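Local atomic coordinates of RING finger protein unkempt homolog (Mus musculus, PDB entry 5ELK), a protein that binds RNA sequence-specifically through clustered CCCH zinc fingers and represses translation, so shaping the early morphology of cortical neurons. Residues A[5-10]-A[91-96]; A[12-17]-A[81-86]. One frame throughout, in Å; residues are numbered along the deposited sequence.

Interaction 1 of 2, residues A[5-10]-A[91-96]; sequences QETAYV and IYKSTK. With nucleotides of chain B.
The phenol oxygen of Y92 meets carbon across this contact: Y92 OH lies 3.4 Å from V10 CG1 and 3.7 Å from T7 CB, and the two segments share no hydrogen bond. T7 and V10, one turn apart at the start of helix 7-13, both turn toward the tyrosine. The V10 and Y92 side chains cross at about a right angle, with CG1 oblique to the ring, while T7 O approaches Y92 CE2 obliquely at 3.7 Å. With CG anti to the backbone N (chi1 -179°), the Y92 ring points at the helix. K93 sets CG beside its own backbone N (chi1 -56°), 3.6 Å above the centre of that ring, and then bends at chi2; farther out, its CE passes 4.1 Å from T7 CG2, and NZ bonds to F114 O. The type II turn from I91 to S94 presents its other side to RNA. T95 N donates to O4 of U3 of chain B at 2.9 Å, and A4 of chain B donates a hydrogen bond from N6 to K96 O at 3.0 Å, so backbone atoms read the polar edges of both bases. The I91 methyl CG2 packs 3.4 Å from U3 N1. The contact joins the first turn of helix 7-13, behind E6 at its N-cap, to the loop between helices 82-86 and 98-103, with F87 touching both V10 and Y92.

Interaction 2 of 2, residues A[12-17]-A[81-86]; sequences GNYKTE and TRTEQQ. With nucleotides of chain B.
T83 CG2 fills the tight part of this contact, lying 3.8 Å from K15 CD and 3.9 Å from Y14 CE2. The methyl reaches the tyrosine at its edge, near the ring plane, and is put there by a torsion that sets CG2 anti to the backbone N of T83. K15 lays its CG over one face of the Y14 ring, then bends at chi4 (-56°) to deliver NZ to Y34 O, C32 O and the carboxylate of D40, which hold this buried amine. Beyond T83 the two segments are loosely joined: R82, Q85 and Q86 turn to the RNA rather than to 12-17. The R82 guanidinium packs one face against the sugar of guanosine 5 of chain B at C5', and Q86 NE2 donates to O2 of U3 of chain B at 2.8 Å and a nearly straight 163°. Y14 OH, bonded to Y30 O, lies 3.0 Å from N2 of the same guanosine. At the start of helix 82-86, T81 OG1 caps E84 N (3.0 Å). The contact thus sets the type II turn N13-T16, at the far part of helix 7-13, against the short helix 82-86, which follows the zinc ligand H80 of the second CCCH finger of this fragment, with strand 63-64 touching R82 and Q85 through W64.

How the interactions relate
Interactions 1 and 2 both use helix 7-13, interaction 1 its first turn and interaction 2 the N13-T16 turn farther along; interaction 2 is nested in the chain loop closed by interaction 1. Their centres are 11 Å apart, and they touch where I91 CB packs 3.1 Å from Q85 O and Y92 CB 3.8 Å from Q86 O. F87, between segments 81-86 and 91-96, stacks on Y14 and meets the ring of Y92. The RNA spans both: U3 of chain B is held at O4 from 91-96 and at O2 from 81-86; A4 and guanosine 5 follow it, A4 touching 91-96 and the guanosine touching Y14, R82 and Q86. Together they bring parts of all three zinc fingers to one RNA-binding surface.

Interaction 1 of 2, residues A[5-10]-A[91-96]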
ATOM      1  N   GLN A   5      -0.991   6.900  12.713  1.00 41.17           N
ATOM      2  CA  GLN A   5       0.010   6.290  13.563  1.00 39.97           C
ATOM      3  C   GLN A   5      -0.405   4.896  14.011  1.00 44.94           C
ATOM      4  O   GLN A   5       0.381   4.184  14.648  1.00 39.59           O
ATOM      5  CB  GLN A   5       0.285   7.179  14.773  1.00 71.67           C
ATOM      6  CG  GLN A   5       1.692   7.035  15.336  1.00 72.11           C
ATOM      7  CD  GLN A   5       2.765   7.505  14.365  1.00 70.66           C
ATOM      8  OE1 GLN A   5       2.477   8.182  13.372  1.00 68.17           O
ATOM      9  NE2 GLN A   5       4.012   7.144  14.651  1.00 66.49           N
ATOM     10  N   GLU A   6      -1.637   4.509  13.680  1.00 44.57           N
ATOM     11  CA  GLU A   6      -2.145   3.179  14.023  1.00 42.16           C
ATOM     12  C   GLU A   6      -2.336   2.320  12.787  1.00 43.17           C
ATOM     13  O   GLU A   6      -2.883   2.763  11.775  1.00 51.46           O
ATOM     14  CB  GLU A   6      -3.460   3.261  14.803  1.00 58.04           C
ATOM     15  CG  GLU A   6      -4.193   4.585  14.678  1.00 74.96           C
ATOM     16  CD  GLU A   6      -4.345   5.290  16.017  1.00 88.91           C
ATOM     17  OE1 GLU A   6      -4.748   6.476  16.030  1.00 94.64           O
ATOM     18  OE2 GLU A   6      -4.063   4.653  17.056  1.00 88.66           O
ATOM     19  N   THR A   7      -1.893   1.077  12.890  1.00 39.24           N
ATOM     20  CA  THR A   7      -1.885   0.165  11.760  1.00 40.42           C
ATOM     21  C   THR A   7      -3.285  -0.135  11.201  1.00 40.08           C
ATOM     22  O   THR A   7      -3.450  -0.333   9.997  1.00 38.46           O
ATOM     23  CB  THR A   7      -1.138  -1.125  12.136  1.00 39.76           C
ATOM     24  OG1 THR A   7      -1.798  -1.750  13.244  1.00 48.04           O
ATOM     25  CG2 THR A   7       0.291  -0.782  12.539  1.00 29.59           C
ATOM     26  N   ALA A   8      -4.292  -0.145  12.072  1.00 42.72           N
ATOM     27  CA  ALA A   8      -5.650  -0.453  11.643  1.00 47.88           C
ATOM     28  C   ALA A   8      -6.191   0.607  10.689  1.00 45.84           C
ATOM     29  O   ALA A   8      -7.014   0.309   9.832  1.00 44.90           O
ATOM     30  CB  ALA A   8      -6.562  -0.610  12.840  1.00 37.23           C
ATOM     31  N   TYR A   9      -5.713   1.838  10.850  1.00 42.10           N
ATOM     32  CA  TYR A   9      -6.165   2.970  10.051  1.00 38.21           C
ATOM     33  C   TYR A   9      -5.412   2.992   8.728  1.00 47.55           C
ATOM     34  O   TYR A   9      -5.966   3.345   7.669  1.00 48.25           O
ATOM     35  CB  TYR A   9      -5.915   4.275  10.811  1.00 54.75           C
ATOM     36  CG  TYR A   9      -6.489   5.505  10.139  1.00 54.49           C
ATOM     37  CD1 TYR A   9      -7.802   5.897  10.363  1.00 58.26           C
ATOM     38  CD2 TYR A   9      -5.713   6.279   9.282  1.00 53.02           C
ATOM     39  CE1 TYR A   9      -8.325   7.025   9.751  1.00 60.38           C
ATOM     40  CE2 TYR A   9      -6.233   7.404   8.666  1.00 56.27           C
ATOM     41  CZ  TYR A   9      -7.537   7.770   8.905  1.00 57.29           C
ATOM     42  OH  TYR A   9      -8.053   8.887   8.292  1.00 61.21           O
ATOM     43  N   VAL A  10      -4.138   2.622   8.798  1.00 36.78           N
ATOM     44  CA  VAL A  10      -3.315   2.505   7.610  1.00 42.11           C
ATOM     45  C   VAL A  10      -3.985   1.514   6.682  1.00 34.44           C
ATOM     46  O   VAL A  10      -4.155   1.778   5.490  1.00 43.07           O
ATOM     47  CB  VAL A  10      -1.906   1.998   7.964  1.00 44.03           C
ATOM     48  CG1 VAL A  10      -1.088   1.689   6.702  1.00 41.64           C
ATOM     49  CG2 VAL A  10      -1.201   3.015   8.828  1.00 41.57           C
ATOM     50  N   ILE A  91      -1.740  -9.616   3.398  1.00 34.91           N
ATOM     51  CA  ILE A  91      -0.323  -9.443   3.088  1.00 33.92           C
ATOM     52  C   ILE A  91       0.320  -8.546   4.147  1.00 33.52           C
ATOM     53  O   ILE A  91       1.469  -8.755   4.539  1.00 27.55           O
ATOM     54  CB  ILE A  91      -0.141  -8.782   1.690  1.00 29.92           C
ATOM     55  CG1 ILE A  91      -0.809  -9.625   0.593  1.00 35.43           C
ATOM     56  CG2 ILE A  91       1.339  -8.534   1.379  1.00 24.87           C
ATOM     57  CD1 ILE A  91      -0.187 -10.996   0.379  1.00 41.19           C
ATOM     58  N   TYR A  92      -0.449  -7.552   4.590  1.00 22.77           N
ATOM     59  CA  TYR A  92       0.040  -6.441   5.395  1.00 26.36           C
ATOM     60  C   TYR A  92       0.541  -6.926   6.752  1.00 23.88           C
ATOM     61  O   TYR A  92      -0.191  -7.587   7.464  1.00 28.45           O
ATOM     62  CB  TYR A  92      -1.089  -5.420   5.572  1.00 23.77           C
ATOM     63  CG  TYR A  92      -0.738  -4.185   6.380  1.00 25.22           C
ATOM     64  CD1 TYR A  92       0.278  -3.331   5.989  1.00 32.65           C
ATOM     65  CD2 TYR A  92      -1.446  -3.862   7.534  1.00 31.13           C
ATOM     66  CE1 TYR A  92       0.594  -2.195   6.740  1.00 34.17           C
ATOM     67  CE2 TYR A  92      -1.139  -2.728   8.278  1.00 28.51           C
ATOM     68  CZ  TYR A  92      -0.130  -1.900   7.880  1.00 26.16           C
ATOM     69  OH  TYR A  92       0.160  -0.779   8.636  1.00 38.01           O
ATOM     70  N   LYS A  93       1.794  -6.600   7.082  1.00 34.09           N
ATOM     71  CA  LYS A  93       2.438  -6.978   8.357  1.00 32.13           C
ATOM     72  C   LYS A  93       2.542  -8.484   8.565  1.00 40.36           C
ATOM     73  O   LYS A  93       2.733  -8.939   9.694  1.00 39.01           O
ATOM     74  CB  LYS A  93       1.712  -6.366   9.559  1.00 33.13           C
ATOM     75  CG  LYS A  93       1.568  -4.863   9.511  1.00 42.90           C
ATOM     76  CD  LYS A  93       2.910  -4.185   9.607  1.00 43.35           C
ATOM     77  CE  LYS A  93       2.789  -2.706   9.935  1.00 36.58           C
ATOM     78  NZ  LYS A  93       4.132  -2.106  10.157  1.00 40.27           N
ATOM     79  N   SER A  94       2.420  -9.253   7.486  1.00 33.27           N
ATOM     80  CA  SER A  94       2.458 -10.709   7.583  1.00 32.13           C
ATOM     81  C   SER A  94       3.894 -11.238   7.651  1.00 31.74           C
ATOM     82  O   SER A  94       4.128 -12.365   8.075  1.00 37.00           O
ATOM     83  CB  SER A  94       1.723 -11.343   6.399  1.00 34.04           C
ATOM     84  OG  SER A  94       2.300 -10.944   5.175  1.00 41.05           O
ATOM     85  N   THR A  95       4.843 -10.406   7.242  1.00 32.58           N
ATOM     86  CA  THR A  95       6.242 -10.801   7.122  1.00 29.45           C
ATOM     87  C   THR A  95       7.133  -9.786   7.815  1.00 32.05           C
ATOM     88  O   THR A  95       6.954  -8.576   7.666  1.00 36.50           O
ATOM     89  CB  THR A  95       6.677 -10.884   5.641  1.00 35.06           C
ATOM     90  OG1 THR A  95       5.862 -11.841   4.952  1.00 39.20           O
ATOM     91  CG2 THR A  95       8.138 -11.289   5.520  1.00 33.53           C
ATOM     92  N   LYS A  96       8.111 -10.292   8.554  1.00 40.82           N
ATOM     93  CA  LYS A  96       9.044  -9.459   9.307  1.00 41.28           C
ATOM     94  C   LYS A  96       9.752  -8.422   8.447  1.00 34.19           C
ATOM     95  O   LYS A  96      10.279  -8.728   7.383  1.00 38.98           O
ATOM     96  CB  LYS A  96      10.110 -10.338   9.964  1.00 43.08           C
ATOM     97  CG  LYS A  96       9.569 -11.369  10.932  1.00 54.57           C
ATOM     98  CD  LYS A  96      10.699 -12.104  11.643  1.00 62.85           C
ATOM     99  CE  LYS A  96      11.416 -13.103  10.727  1.00 68.63           C
ATOM    100  NZ  LYS A  96      12.844 -13.325  11.110  1.00 69.68           N
TER
ATOM    101  P     U B   3       4.299 -12.632  -1.497  1.00 55.00           P
ATOM    102  OP1   U B   3       5.728 -12.913  -1.231  1.00 55.41           O
ATOM    103  OP2   U B   3       3.221 -13.400  -0.821  1.00 60.51           O
ATOM    104  O5'   U B   3       4.069 -11.098  -1.153  1.00 53.39           O
ATOM    105  C5'   U B   3       3.427 -10.231  -2.076  1.00 48.71           C
ATOM    106  C4'   U B   3       4.038  -8.856  -2.032  1.00 44.63           C
ATOM    107  O4'   U B   3       3.723  -8.237  -0.750  1.00 43.95           O
ATOM    108  C3'   U B   3       5.559  -8.835  -2.148  1.00 42.73           C
ATOM    109  O3'   U B   3       5.960  -7.620  -2.789  1.00 42.59           O
ATOM    110  C2'   U B   3       5.993  -8.809  -0.686  1.00 40.17           C
ATOM    111  O2'   U B   3       7.300  -8.324  -0.464  1.00 39.41           O
ATOM    112  C1'   U B   3       4.926  -7.896  -0.083  1.00 38.20           C
ATOM    113  N1    U B   3       4.731  -8.044   1.371  1.00 44.50           N
ATOM    114  C2    U B   3       4.514  -6.897   2.130  1.00 42.07           C
ATOM    115  O2    U B   3       4.462  -5.771   1.651  1.00 37.73           O
ATOM    116  N3    U B   3       4.350  -7.101   3.485  1.00 41.04           N
ATOM    117  C4    U B   3       4.394  -8.305   4.153  1.00 41.52           C
ATOM    118  O4    U B   3       4.237  -8.329   5.377  1.00 39.94           O
ATOM    119  C5    U B   3       4.625  -9.435   3.299  1.00 44.70           C
ATOM    120  C6    U B   3       4.784  -9.277   1.977  1.00 40.36           C
ATOM    121  P     A B   4       7.350  -7.541  -3.596  1.00 44.60           P
ATOM    122  OP1   A B   4       7.099  -6.906  -4.921  1.00 61.42           O
ATOM    123  OP2   A B   4       7.959  -8.893  -3.511  1.00 46.17           O
ATOM    124  O5'   A B   4       8.271  -6.552  -2.744  1.00 42.11           O
ATOM    125  C5'   A B   4       7.935  -5.175  -2.615  1.00 40.52           C
ATOM    126  C4'   A B   4       9.047  -4.359  -1.994  1.00 46.59           C
ATOM    127  O4'   A B   4       9.265  -4.758  -0.610  1.00 41.31           O
ATOM    128  C3'   A B   4      10.418  -4.436  -2.668  1.00 45.66           C
ATOM    129  O3'   A B   4      11.056  -3.187  -2.431  1.00 51.17           O
ATOM    130  C2'   A B   4      11.136  -5.481  -1.822  1.00 41.33           C
ATOM    131  O2'   A B   4      12.547  -5.435  -1.909  1.00 47.26           O
ATOM    132  C1'   A B   4      10.632  -5.104  -0.431  1.00 38.06           C
ATOM    133  N9    A B   4      10.697  -6.164   0.576  1.00 40.80           N
ATOM    134  C8    A B   4      10.423  -7.499   0.409  1.00 44.39           C
ATOM    135  N7    A B   4      10.521  -8.193   1.517  1.00 43.60           N
ATOM    136  C5    A B   4      10.873  -7.261   2.488  1.00 38.97           C
ATOM    137  C6    A B   4      11.120  -7.388   3.872  1.00 37.97           C
ATOM    138  N6    A B   4      11.053  -8.548   4.529  1.00 36.47           N
ATOM    139  N1    A B   4      11.442  -6.261   4.558  1.00 34.34           N
ATOM    140  C2    A B   4      11.501  -5.096   3.881  1.00 40.55           C
ATOM    141  N3    A B   4      11.287  -4.853   2.582  1.00 37.53           N
ATOM    142  C4    A B   4      10.973  -5.995   1.924  1.00 36.43           C
TER

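Interaction 2 of 2, residues A[12-17]-A[81-86]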
ATOM      1  N   GLY A  12      -7.056   0.594   6.428  1.00 41.73           N
ATOM      2  CA  GLY A  12      -8.326   1.010   5.863  1.00 46.99           C
ATOM      3  C   GLY A  12      -8.247   2.180   4.905  1.00 42.69           C
ATOM      4  O   GLY A  12      -9.129   2.340   4.061  1.00 48.47           O
ATOM      5  N   ASN A  13      -7.185   2.977   5.003  1.00 38.90           N
ATOM      6  CA  ASN A  13      -7.161   4.290   4.357  1.00 40.93           C
ATOM      7  C   ASN A  13      -5.909   4.639   3.550  1.00 39.44           C
ATOM      8  O   ASN A  13      -5.950   5.549   2.726  1.00 44.67           O
ATOM      9  CB  ASN A  13      -7.390   5.372   5.415  1.00 47.71           C
ATOM     10  CG  ASN A  13      -8.636   5.121   6.235  1.00 55.33           C
ATOM     11  OD1 ASN A  13      -8.580   5.013   7.466  1.00 52.68           O
ATOM     12  ND2 ASN A  13      -9.773   5.008   5.554  1.00 56.43           N
ATOM     13  N   TYR A  14      -4.806   3.933   3.779  1.00 40.28           N
ATOM     14  CA  TYR A  14      -3.536   4.266   3.131  1.00 40.79           C
ATOM     15  C   TYR A  14      -3.631   4.336   1.598  1.00 37.48           C
ATOM     16  O   TYR A  14      -3.986   3.359   0.949  1.00 33.33           O
ATOM     17  CB  TYR A  14      -2.481   3.244   3.520  1.00 37.74           C
ATOM     18  CG  TYR A  14      -1.091   3.580   3.039  1.00 35.38           C
ATOM     19  CD1 TYR A  14      -0.351   4.559   3.668  1.00 33.37           C
ATOM     20  CD2 TYR A  14      -0.513   2.910   1.976  1.00 35.44           C
ATOM     21  CE1 TYR A  14       0.920   4.869   3.253  1.00 33.64           C
ATOM     22  CE2 TYR A  14       0.772   3.218   1.552  1.00 32.39           C
ATOM     23  CZ  TYR A  14       1.477   4.199   2.200  1.00 34.90           C
ATOM     24  OH  TYR A  14       2.751   4.529   1.809  1.00 41.55           O
ATOM     25  N   LYS A  15      -3.283   5.496   1.044  1.00 37.69           N
ATOM     26  CA  LYS A  15      -3.363   5.774  -0.397  1.00 41.57           C
ATOM     27  C   LYS A  15      -4.716   5.460  -1.025  1.00 37.76           C
ATOM     28  O   LYS A  15      -4.807   5.046  -2.176  1.00 42.92           O
ATOM     29  CB  LYS A  15      -2.227   5.081  -1.140  1.00 42.27           C
ATOM     30  CG  LYS A  15      -0.914   5.768  -0.882  1.00 44.45           C
ATOM     31  CD  LYS A  15       0.251   5.022  -1.463  1.00 48.23           C
ATOM     32  CE  LYS A  15       1.551   5.735  -1.155  1.00 52.88           C
ATOM     33  NZ  LYS A  15       1.543   7.153  -1.620  1.00 59.61           N
ATOM     34  N   THR A  16      -5.765   5.704  -0.252  1.00 40.90           N
ATOM     35  CA  THR A  16      -7.141   5.548  -0.697  1.00 43.74           C
ATOM     36  C   THR A  16      -7.606   6.835  -1.375  1.00 51.91           C
ATOM     37  O   THR A  16      -8.571   6.840  -2.150  1.00 54.29           O
ATOM     38  CB  THR A  16      -8.038   5.234   0.519  1.00 45.43           C
ATOM     39  OG1 THR A  16      -7.809   3.880   0.922  1.00 54.76           O
ATOM     40  CG2 THR A  16      -9.513   5.425   0.215  1.00 59.72           C
ATOM     41  N   GLU A  17      -6.895   7.920  -1.086  1.00 53.97           N
ATOM     42  CA  GLU A  17      -7.294   9.248  -1.527  1.00 59.98           C
ATOM     43  C   GLU A  17      -6.099  10.060  -2.030  1.00 54.19           C
ATOM     44  O   GLU A  17      -4.948   9.722  -1.746  1.00 47.09           O
ATOM     45  CB  GLU A  17      -8.005   9.970  -0.378  1.00 69.50           C
ATOM     46  CG  GLU A  17      -9.424   9.463  -0.120  1.00 76.11           C
ATOM     47  CD  GLU A  17     -10.061  10.057   1.128  1.00 78.41           C
ATOM     48  OE1 GLU A  17      -9.439   9.997   2.206  1.00 75.39           O
ATOM     49  OE2 GLU A  17     -11.192  10.581   1.029  1.00 83.83           O
ATOM     50  N   THR A  81      -2.097  -2.441  -8.197  1.00 32.83           N
ATOM     51  CA  THR A  81      -0.864  -1.735  -7.862  1.00 31.34           C
ATOM     52  C   THR A  81      -0.140  -2.437  -6.737  1.00 31.83           C
ATOM     53  O   THR A  81      -0.734  -3.193  -5.967  1.00 35.00           O
ATOM     54  CB  THR A  81      -1.113  -0.302  -7.397  1.00 36.60           C
ATOM     55  OG1 THR A  81      -1.766  -0.323  -6.121  1.00 42.78           O
ATOM     56  CG2 THR A  81      -1.965   0.454  -8.385  1.00 33.09           C
ATOM     57  N   ARG A  82       1.155  -2.168  -6.649  1.00 34.62           N
ATOM     58  CA  ARG A  82       2.007  -2.798  -5.667  1.00 31.39           C
ATOM     59  C   ARG A  82       1.512  -2.391  -4.290  1.00 34.63           C
ATOM     60  O   ARG A  82       1.524  -3.177  -3.334  1.00 38.07           O
ATOM     61  CB  ARG A  82       3.449  -2.343  -5.874  1.00 36.56           C
ATOM     62  CG  ARG A  82       4.416  -2.754  -4.770  1.00 34.52           C
ATOM     63  CD  ARG A  82       5.812  -2.225  -5.058  1.00 31.88           C
ATOM     64  NE  ARG A  82       6.429  -2.899  -6.200  1.00 42.02           N
ATOM     65  CZ  ARG A  82       6.829  -2.299  -7.320  1.00 52.31           C
ATOM     66  NH1 ARG A  82       6.705  -0.985  -7.487  1.00 54.45           N
ATOM     67  NH2 ARG A  82       7.369  -3.022  -8.289  1.00 57.89           N
ATOM     68  N   THR A  83       1.043  -1.156  -4.198  1.00 28.29           N
ATOM     69  CA  THR A  83       0.504  -0.683  -2.943  1.00 38.76           C
ATOM     70  C   THR A  83      -0.718  -1.489  -2.527  1.00 38.99           C
ATOM     71  O   THR A  83      -0.884  -1.802  -1.345  1.00 35.47           O
ATOM     72  CB  THR A  83       0.139   0.792  -3.011  1.00 39.44           C
ATOM     73  OG1 THR A  83       1.275   1.528  -3.477  1.00 37.19           O
ATOM     74  CG2 THR A  83      -0.265   1.289  -1.634  1.00 49.77           C
ATOM     75  N   GLU A  84      -1.572  -1.823  -3.492  1.00 34.31           N
ATOM     76  CA  GLU A  84      -2.772  -2.595  -3.194  1.00 34.43           C
ATOM     77  C   GLU A  84      -2.418  -3.967  -2.663  1.00 32.91           C
ATOM     78  O   GLU A  84      -3.136  -4.539  -1.845  1.00 28.37           O
ATOM     79  CB  GLU A  84      -3.654  -2.741  -4.427  1.00 38.79           C
ATOM     80  CG  GLU A  84      -4.527  -1.538  -4.659  1.00 44.47           C
ATOM     81  CD  GLU A  84      -5.708  -1.827  -5.547  1.00 40.46           C
ATOM     82  OE1 GLU A  84      -5.654  -2.784  -6.350  1.00 37.88           O
ATOM     83  OE2 GLU A  84      -6.705  -1.097  -5.420  1.00 39.81           O
ATOM     84  N   GLN A  85      -1.306  -4.502  -3.135  1.00 36.36           N
ATOM     85  CA  GLN A  85      -0.883  -5.817  -2.693  1.00 31.44           C
ATOM     86  C   GLN A  85      -0.194  -5.751  -1.320  1.00 29.22           C
ATOM     87  O   GLN A  85      -0.516  -6.517  -0.416  1.00 23.03           O
ATOM     88  CB  GLN A  85       0.056  -6.426  -3.723  1.00 30.92           C
ATOM     89  CG  GLN A  85       0.487  -7.833  -3.400  1.00 34.35           C
ATOM     90  CD  GLN A  85       1.423  -8.408  -4.436  1.00 37.86           C
ATOM     91  OE1 GLN A  85       2.383  -7.758  -4.848  1.00 41.51           O
ATOM     92  NE2 GLN A  85       1.153  -9.633  -4.864  1.00 40.75           N
ATOM     93  N   GLN A  86       0.753  -4.832  -1.176  1.00 25.03           N
ATOM     94  CA  GLN A  86       1.542  -4.740   0.043  1.00 32.35           C
ATOM     95  C   GLN A  86       0.661  -4.423   1.243  1.00 34.31           C
ATOM     96  O   GLN A  86       0.930  -4.879   2.352  1.00 31.57           O
ATOM     97  CB  GLN A  86       2.643  -3.692  -0.106  1.00 29.77           C
ATOM     98  CG  GLN A  86       3.777  -4.122  -1.029  1.00 26.75           C
ATOM     99  CD  GLN A  86       5.060  -3.362  -0.786  1.00 32.73           C
ATOM    100  OE1 GLN A  86       5.385  -2.423  -1.508  1.00 42.59           O
ATOM    101  NE2 GLN A  86       5.803  -3.763   0.240  1.00 33.23           N
TER
ATOM    102  P     G B   5      11.734  -2.339  -3.607  1.00 50.04           P
ATOM    103  OP1   G B   5      11.811  -3.138  -4.861  1.00 61.42           O
ATOM    104  OP2   G B   5      12.986  -1.772  -3.038  1.00 52.90           O
ATOM    105  O5'   G B   5      10.737  -1.107  -3.784  1.00 51.51           O
ATOM    106  C5'   G B   5       9.645  -1.170  -4.693  1.00 49.75           C
ATOM    107  C4'   G B   5       8.625  -0.094  -4.408  1.00 51.71           C
ATOM    108  O4'   G B   5       7.842  -0.474  -3.243  1.00 48.57           O
ATOM    109  C3'   G B   5       9.194   1.297  -4.110  1.00 57.13           C
ATOM    110  O3'   G B   5       8.332   2.298  -4.653  1.00 62.99           O
ATOM    111  C2'   G B   5       9.148   1.363  -2.586  1.00 54.55           C
ATOM    112  O2'   G B   5       9.065   2.672  -2.054  1.00 56.73           O
ATOM    113  C1'   G B   5       7.889   0.555  -2.278  1.00 52.89           C
ATOM    114  N9    G B   5       7.887  -0.062  -0.947  1.00 49.96           N
ATOM    115  C8    G B   5       8.713  -1.068  -0.500  1.00 42.66           C
ATOM    116  N7    G B   5       8.469  -1.410   0.731  1.00 35.68           N
ATOM    117  C5    G B   5       7.428  -0.582   1.127  1.00 37.31           C
ATOM    118  C6    G B   5       6.740  -0.495   2.366  1.00 31.85           C
ATOM    119  O6    G B   5       6.927  -1.149   3.392  1.00 35.06           O
ATOM    120  N1    G B   5       5.751   0.479   2.348  1.00 29.74           N
ATOM    121  C2    G B   5       5.452   1.264   1.260  1.00 40.67           C
ATOM    122  N2    G B   5       4.456   2.144   1.434  1.00 38.65           N
ATOM    123  N3    G B   5       6.081   1.194   0.095  1.00 39.38           N
ATOM    124  C4    G B   5       7.050   0.254   0.100  1.00 41.92           C
ATOM    125  P     U B   3       4.299 -12.632  -1.497  1.00 55.00           P
ATOM    126  OP1   U B   3       5.728 -12.913  -1.231  1.00 55.41           O
ATOM    127  OP2   U B   3       3.221 -13.400  -0.821  1.00 60.51           O
ATOM    128  O5'   U B   3       4.069 -11.098  -1.153  1.00 53.39           O
ATOM    129  C5'   U B   3       3.427 -10.231  -2.076  1.00 48.71           C
ATOM    130  C4'   U B   3       4.038  -8.856  -2.032  1.00 44.63           C
ATOM    131  O4'   U B   3       3.723  -8.237  -0.750  1.00 43.95           O
ATOM    132  C3'   U B   3       5.559  -8.835  -2.148  1.00 42.73           C
ATOM    133  O3'   U B   3       5.960  -7.620  -2.789  1.00 42.59           O
ATOM    134  C2'   U B   3       5.993  -8.809  -0.686  1.00 40.17           C
ATOM    135  O2'   U B   3       7.300  -8.324  -0.464  1.00 39.41           O
ATOM    136  C1'   U B   3       4.926  -7.896  -0.083  1.00 38.20           C
ATOM    137  N1    U B   3       4.731  -8.044   1.371  1.00 44.50           N
ATOM    138  C2    U B   3       4.514  -6.897   2.130  1.00 42.07           C
ATOM    139  O2    U B   3       4.462  -5.771   1.651  1.00 37.73           O
ATOM    140  N3    U B   3       4.350  -7.101   3.485  1.00 41.04           N
ATOM    141  C4    U B   3       4.394  -8.305   4.153  1.00 41.52           C
ATOM    142  O4    U B   3       4.237  -8.329   5.377  1.00 39.94           O
ATOM    143  C5    U B   3       4.625  -9.435   3.299  1.00 44.70           C
ATOM    144  C6    U B   3       4.784  -9.277   1.977  1.00 40.36           C
ATOM    145  P     A B   4       7.350  -7.541  -3.596  1.00 44.60           P
ATOM    146  OP1   A B   4       7.099  -6.906  -4.921  1.00 61.42           O
ATOM    147  OP2   A B   4       7.959  -8.893  -3.511  1.00 46.17           O
ATOM    148  O5'   A B   4       8.271  -6.552  -2.744  1.00 42.11           O
ATOM    149  C5'   A B   4       7.935  -5.175  -2.615  1.00 40.52           C
ATOM    150  C4'   A B   4       9.047  -4.359  -1.994  1.00 46.59           C
ATOM    151  O4'   A B   4       9.265  -4.758  -0.610  1.00 41.31           O
ATOM    152  C3'   A B   4      10.418  -4.436  -2.668  1.00 45.66           C
ATOM    153  O3'   A B   4      11.056  -3.187  -2.431  1.00 51.17           O
ATOM    154  C2'   A B   4      11.136  -5.481  -1.822  1.00 41.33           C
ATOM    155  O2'   A B   4      12.547  -5.435  -1.909  1.00 47.26           O
ATOM    156  C1'   A B   4      10.632  -5.104  -0.431  1.00 38.06           C
ATOM    157  N9    A B   4      10.697  -6.164   0.576  1.00 40.80           N
ATOM    158  C8    A B   4      10.423  -7.499   0.409  1.00 44.39           C
ATOM    159  N7    A B   4      10.521  -8.193   1.517  1.00 43.60           N
ATOM    160  C5    A B   4      10.873  -7.261   2.488  1.00 38.97           C
ATOM    161  C6    A B   4      11.120  -7.388   3.872  1.00 37.97           C
ATOM    162  N6    A B   4      11.053  -8.548   4.529  1.00 36.47           N
ATOM    163  N1    A B   4      11.442  -6.261   4.558  1.00 34.34           N
ATOM    164  C2    A B   4      11.501  -5.096   3.881  1.00 40.55           C
ATOM    165  N3    A B   4      11.287  -4.853   2.582  1.00 37.53           N
ATOM    166  C4    A B   4      10.973  -5.995   1.924  1.00 36.43           C
TER